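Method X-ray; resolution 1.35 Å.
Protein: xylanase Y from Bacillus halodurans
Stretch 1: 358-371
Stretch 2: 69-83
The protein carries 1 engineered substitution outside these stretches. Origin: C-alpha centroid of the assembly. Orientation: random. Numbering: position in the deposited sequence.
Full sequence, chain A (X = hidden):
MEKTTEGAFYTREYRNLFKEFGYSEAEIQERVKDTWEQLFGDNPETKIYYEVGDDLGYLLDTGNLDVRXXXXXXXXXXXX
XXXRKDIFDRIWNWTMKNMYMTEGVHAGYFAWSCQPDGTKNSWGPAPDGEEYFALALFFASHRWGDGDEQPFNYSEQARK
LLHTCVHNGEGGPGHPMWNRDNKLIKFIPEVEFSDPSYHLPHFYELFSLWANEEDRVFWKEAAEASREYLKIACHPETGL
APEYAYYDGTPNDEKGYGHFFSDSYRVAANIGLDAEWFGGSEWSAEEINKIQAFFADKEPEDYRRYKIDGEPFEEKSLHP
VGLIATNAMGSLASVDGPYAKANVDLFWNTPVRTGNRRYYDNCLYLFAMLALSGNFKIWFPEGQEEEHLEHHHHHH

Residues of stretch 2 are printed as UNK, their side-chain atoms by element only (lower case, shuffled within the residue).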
# COMPACT_ATOMS: atom_id res chain seq x y z
N ARG A 358 1.37 14.20 -9.80
CA ARG A 358 1.31 14.26 -8.34
C ARG A 358 0.74 12.99 -7.70
O ARG A 358 1.04 12.67 -6.55
CB ARG A 358 0.46 15.46 -7.92
CG ARG A 358 -0.93 15.47 -8.53
CD ARG A 358 -1.72 16.70 -8.13
NE ARG A 358 -3.08 16.70 -8.66
CZ ARG A 358 -3.38 16.86 -9.95
NH1 ARG A 358 -2.43 17.04 -10.85
NH2 ARG A 358 -4.65 16.84 -10.33
N TYR A 359 -0.08 12.26 -8.46
CA TYR A 359 -0.74 11.04 -7.98
C TYR A 359 -0.00 10.05 -7.08
O TYR A 359 -0.32 9.93 -5.89
CB TYR A 359 -1.33 10.28 -9.18
CG TYR A 359 -1.79 8.87 -8.86
CD1 TYR A 359 -2.92 8.64 -8.07
CD2 TYR A 359 -1.08 7.77 -9.34
CE1 TYR A 359 -3.32 7.33 -7.76
CE2 TYR A 359 -1.48 6.47 -9.04
CZ TYR A 359 -2.59 6.26 -8.25
OH TYR A 359 -2.97 4.97 -7.95
N TYR A 360 0.97 9.33 -7.63
CA TYR A 360 1.69 8.32 -6.85
C TYR A 360 2.40 8.86 -5.63
O TYR A 360 2.26 8.33 -4.52
CB TYR A 360 2.68 7.56 -7.75
CG TYR A 360 3.31 6.34 -7.10
CD1 TYR A 360 2.52 5.28 -6.65
CD2 TYR A 360 4.69 6.25 -6.96
CE1 TYR A 360 3.10 4.15 -6.07
CE2 TYR A 360 5.28 5.13 -6.38
CZ TYR A 360 4.48 4.08 -5.94
OH TYR A 360 5.07 2.96 -5.38
N ASP A 361 3.17 9.93 -5.82
CA ASP A 361 3.90 10.54 -4.72
C ASP A 361 2.97 10.96 -3.59
O ASP A 361 3.26 10.71 -2.42
CB ASP A 361 4.64 11.78 -5.21
CG ASP A 361 5.62 11.46 -6.30
OD1 ASP A 361 6.82 11.30 -5.98
OD2 ASP A 361 5.19 11.35 -7.46
N ASN A 362 1.86 11.59 -3.95
CA ASN A 362 0.94 12.07 -2.94
C ASN A 362 0.16 10.99 -2.21
O ASN A 362 -0.24 11.20 -1.06
CB ASN A 362 0.02 13.12 -3.56
CG ASN A 362 0.77 14.38 -3.94
OD1 ASN A 362 1.97 14.48 -3.69
ND2 ASN A 362 0.07 15.34 -4.53
N CYS A 363 -0.05 9.84 -2.84
CA CYS A 363 -0.73 8.75 -2.14
C CYS A 363 0.23 8.27 -1.05
O CYS A 363 -0.17 8.11 0.10
CB CYS A 363 -1.04 7.58 -3.09
SG CYS A 363 -2.45 7.86 -4.18
N LEU A 364 1.49 8.07 -1.42
CA LEU A 364 2.50 7.63 -0.47
C LEU A 364 2.68 8.68 0.62
O LEU A 364 2.88 8.35 1.79
CB LEU A 364 3.84 7.39 -1.20
CG LEU A 364 4.05 6.01 -1.84
CD1 LEU A 364 2.82 5.56 -2.60
CD2 LEU A 364 5.26 6.07 -2.76
N TYR A 365 2.58 9.94 0.23
CA TYR A 365 2.71 11.08 1.13
C TYR A 365 1.61 11.05 2.20
O TYR A 365 1.90 11.14 3.40
CB TYR A 365 2.63 12.37 0.31
CG TYR A 365 3.10 13.62 1.01
CD1 TYR A 365 4.23 14.31 0.55
CD2 TYR A 365 2.39 14.17 2.08
CE1 TYR A 365 4.62 15.51 1.13
CE2 TYR A 365 2.78 15.37 2.66
CZ TYR A 365 3.89 16.04 2.18
OH TYR A 365 4.25 17.24 2.73
N LEU A 366 0.36 10.91 1.78
CA LEU A 366 -0.73 10.88 2.76
C LEU A 366 -0.63 9.68 3.69
O LEU A 366 -0.88 9.80 4.89
CB LEU A 366 -2.10 10.90 2.06
CG LEU A 366 -3.32 10.87 3.01
CD1 LEU A 366 -3.23 12.00 4.02
CD2 LEU A 366 -4.60 10.99 2.20
N PHE A 367 -0.26 8.51 3.15
CA PHE A 367 -0.13 7.34 4.01
C PHE A 367 0.93 7.60 5.09
O PHE A 367 0.73 7.27 6.26
CB PHE A 367 0.26 6.10 3.20
CG PHE A 367 -0.90 5.45 2.49
CD1 PHE A 367 -2.13 5.28 3.12
CD2 PHE A 367 -0.74 4.96 1.20
CE1 PHE A 367 -3.18 4.63 2.47
CE2 PHE A 367 -1.78 4.31 0.54
CZ PHE A 367 -3.01 4.15 1.18
N ALA A 368 2.05 8.21 4.69
CA ALA A 368 3.12 8.51 5.64
C ALA A 368 2.67 9.55 6.67
O ALA A 368 3.04 9.47 7.84
CB ALA A 368 4.34 9.00 4.89
N MET A 369 1.87 10.52 6.23
CA MET A 369 1.38 11.55 7.14
C MET A 369 0.46 10.91 8.18
O MET A 369 0.50 11.25 9.36
CB MET A 369 0.61 12.63 6.37
CG MET A 369 0.56 13.97 7.09
SD MET A 369 2.21 14.71 7.30
CE MET A 369 2.28 15.77 5.88
N LEU A 370 -0.37 9.97 7.74
CA LEU A 370 -1.27 9.29 8.66
C LEU A 370 -0.49 8.40 9.62
O LEU A 370 -0.70 8.45 10.83
CB LEU A 370 -2.28 8.44 7.88
CG LEU A 370 -3.33 9.19 7.05
CD1 LEU A 370 -4.13 8.20 6.23
CD2 LEU A 370 -4.24 9.99 7.97
N ALA A 371 0.42 7.58 9.09
CA ALA A 371 1.19 6.67 9.93
C ALA A 371 2.11 7.37 10.93
O ALA A 371 2.16 7.00 12.11
CB ALA A 371 2.00 5.71 9.06
N UNK A 69 -6.75 0.24 -9.83
CA UNK A 69 -7.21 -0.40 -8.60
C UNK A 69 -6.29 -0.04 -7.44
O UNK A 69 -6.72 0.02 -6.29
c UNK A 69 -7.34 -1.93 -8.75
o UNK A 69 -6.13 -2.47 -9.29
c UNK A 69 -8.50 -2.27 -9.67
N UNK A 70 -5.02 0.23 -7.75
CA UNK A 70 -4.07 0.64 -6.72
C UNK A 70 -4.59 1.93 -6.08
O UNK A 70 -4.66 2.04 -4.85
o UNK A 70 -0.85 3.10 -8.16
c UNK A 70 -0.57 2.25 -7.29
c UNK A 70 -1.70 1.63 -6.48
o UNK A 70 0.60 1.90 -7.05
c UNK A 70 -2.70 0.90 -7.37
N UNK A 71 -4.95 2.89 -6.92
CA UNK A 71 -5.45 4.17 -6.42
C UNK A 71 -6.82 4.10 -5.77
O UNK A 71 -7.07 4.76 -4.76
N UNK A 72 -7.72 3.32 -6.35
CA UNK A 72 -9.06 3.19 -5.79
C UNK A 72 -8.99 2.51 -4.42
O UNK A 72 -9.64 2.95 -3.48
c UNK A 72 -10.20 3.11 -8.07
c UNK A 72 -9.96 2.40 -6.74
c UNK A 72 -12.72 4.27 -8.25
s UNK A 72 -11.01 4.72 -7.88
N UNK A 73 -8.19 1.45 -4.31
CA UNK A 73 -8.06 0.76 -3.03
C UNK A 73 -7.37 1.66 -2.01
O UNK A 73 -7.73 1.67 -0.84
c UNK A 73 -7.30 -0.57 -3.21
o UNK A 73 -5.96 -0.38 -3.60
N UNK A 74 -6.39 2.44 -2.46
CA UNK A 74 -5.70 3.38 -1.58
C UNK A 74 -6.73 4.40 -1.08
O UNK A 74 -6.77 4.73 0.10
c UNK A 74 -4.60 4.15 -2.31
o UNK A 74 0.41 1.57 -3.15
c UNK A 74 -3.28 3.43 -2.53
c UNK A 74 -1.06 3.40 -3.52
c UNK A 74 -2.29 4.02 -3.31
c UNK A 74 -0.81 2.17 -2.93
c UNK A 74 -3.01 2.19 -1.94
c UNK A 74 -1.78 1.56 -2.15
N UNK A 75 -7.53 4.92 -2.02
CA UNK A 75 -8.54 5.91 -1.69
C UNK A 75 -9.52 5.42 -0.65
O UNK A 75 -9.91 6.16 0.26
N UNK A 76 -9.95 4.17 -0.79
CA UNK A 76 -10.88 3.59 0.17
C UNK A 76 -10.20 3.47 1.53
O UNK A 76 -10.80 3.77 2.56
c UNK A 76 -13.32 -0.24 -1.01
s UNK A 76 -12.72 0.83 -2.32
c UNK A 76 -11.36 2.23 -0.33
c UNK A 76 -12.42 2.36 -1.41
N UNK A 77 -8.94 3.05 1.55
CA UNK A 77 -8.22 2.94 2.82
C UNK A 77 -8.09 4.31 3.47
O UNK A 77 -8.29 4.46 4.68
s UNK A 77 -6.90 1.11 5.14
c UNK A 77 -6.48 -0.53 4.57
c UNK A 77 -6.05 2.12 3.91
c UNK A 77 -6.84 2.32 2.61
N UNK A 78 -7.75 5.32 2.67
CA UNK A 78 -7.61 6.68 3.19
C UNK A 78 -8.94 7.17 3.75
O UNK A 78 -9.00 7.74 4.85
c UNK A 78 -7.15 7.62 2.07
c UNK A 78 -3.71 7.60 -0.32
s UNK A 78 -5.43 8.07 -0.05
c UNK A 78 -5.75 7.30 1.55
N UNK A 79 -10.01 6.96 2.99
CA UNK A 79 -11.34 7.40 3.42
C UNK A 79 -11.80 6.77 4.73
O UNK A 79 -12.34 7.46 5.59
c UNK A 79 -12.36 7.12 2.32
N UNK A 80 -11.59 5.46 4.89
CA UNK A 80 -12.03 4.83 6.13
C UNK A 80 -11.16 5.30 7.30
O UNK A 80 -11.66 5.46 8.41
c UNK A 80 -12.05 3.28 6.02
c UNK A 80 -12.74 2.70 7.25
c UNK A 80 -10.65 2.72 5.86
N UNK A 81 -9.87 5.54 7.06
CA UNK A 81 -9.00 6.03 8.13
C UNK A 81 -9.45 7.43 8.56
O UNK A 81 -9.32 7.80 9.72
n UNK A 81 -6.72 2.61 8.56
c UNK A 81 -6.80 3.93 8.72
o UNK A 81 -6.82 4.46 9.84
c UNK A 81 -6.85 4.76 7.46
c UNK A 81 -7.54 6.11 7.65
N UNK A 82 -9.99 8.19 7.61
CA UNK A 82 -10.46 9.55 7.87
C UNK A 82 -11.93 9.63 8.27
O UNK A 82 -12.48 10.72 8.47
c UNK A 82 -10.23 10.43 6.63
s UNK A 82 -7.84 11.51 7.53
c UNK A 82 -8.54 13.14 7.40
c UNK A 82 -8.77 10.63 6.26
N UNK A 83 -12.57 8.47 8.40
CA UNK A 83 -13.97 8.40 8.78
C UNK A 83 -14.86 9.16 7.80
O UNK A 83 -15.71 9.95 8.19
o UNK A 83 -16.06 9.35 11.60
o UNK A 83 -16.04 7.49 10.44
c UNK A 83 -14.17 8.94 10.20
c UNK A 83 -15.52 8.57 10.79

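Position 69 has a carbon carrying one oxygen and one carbon, a beta-branched hydroxyl; it points away from stretch 1 and is Thr69. Position 70 carries three carbons, the third bearing two oxygens, hence a carboxylate: Glu70. Tyr359 OH donates a hydrogen bond to Glu70 OE1 at 2.8 Å, and Tyr360 CE1 lies 3.5 Å from Glu70 OE2. Position 71 has no side-chain atoms, so it is Gly71. Tyr359 OH sits 3.0 Å from Gly71 CA, and an ideal CB there would fall 2.6 Å from Tyr359 OH, a clash; the bare backbone leaves room for the hydroxyl.

Position 72, an unbranched chain of two carbons, sulfur and carbon pointing away, is Met72. Position 73 has one carbon then one oxygen, Ser73, with no contact across. At position 74 one carbon leads to a six-carbon ring bearing an oxygen: Tyr74. Its CD2 lies 3.8 Å from Cys363 CB, and its ring face receives the edge of Phe367, with centroids 5.0 Å apart and planes at 89°.

Position 75 again lacks a side chain, giving Gly75; a CB would point away from stretch 1. Positions 76, 77 and 78 each show two carbons, sulfur and a terminal carbon, unbranched. The first, out of reach, is Met76. The second starts toward stretch 1 but its end leads away; it is Met77, with CG 4.1 Å from Phe367 CE1. The third is Met78, whose CE stands over the Phe367 face, 3.9 Å from the ring centroid and 16° off the normal, while its SD is 3.8 Å from Leu366 CD2.

Position 79 has a single carbon, Ala79, and position 80 a carbon carrying two more, Val80; both are out of reach. Position 81 ends its three carbons in one oxygen and one nitrogen, an amide: Gln81, whose CB is 4.2 Å from Leu370 CD1. Position 82, another unbranched thioether, is Met82, its SD 3.9 Å from Leu370 CD2. Position 83 has two carbons, the second with two oxygens: Asp83, which has positive phi in a Schellman motif after the helix.

The helices run in broadly the same direction, at 27° with axes 11.2 Å apart at closest approach. Contacts recur along the register Cys363–Tyr74, Phe367–Met78 and Leu370–Gln81. One hydrogen bond lies near the N-terminal end; beyond it the packing is largely apolar, centred on Phe367, which meets Tyr74 with its edge and Met78 with its face. Together the stretches bury 599 Å².

Stretch 2 69-83: TEGMSYGMMMAVQMD
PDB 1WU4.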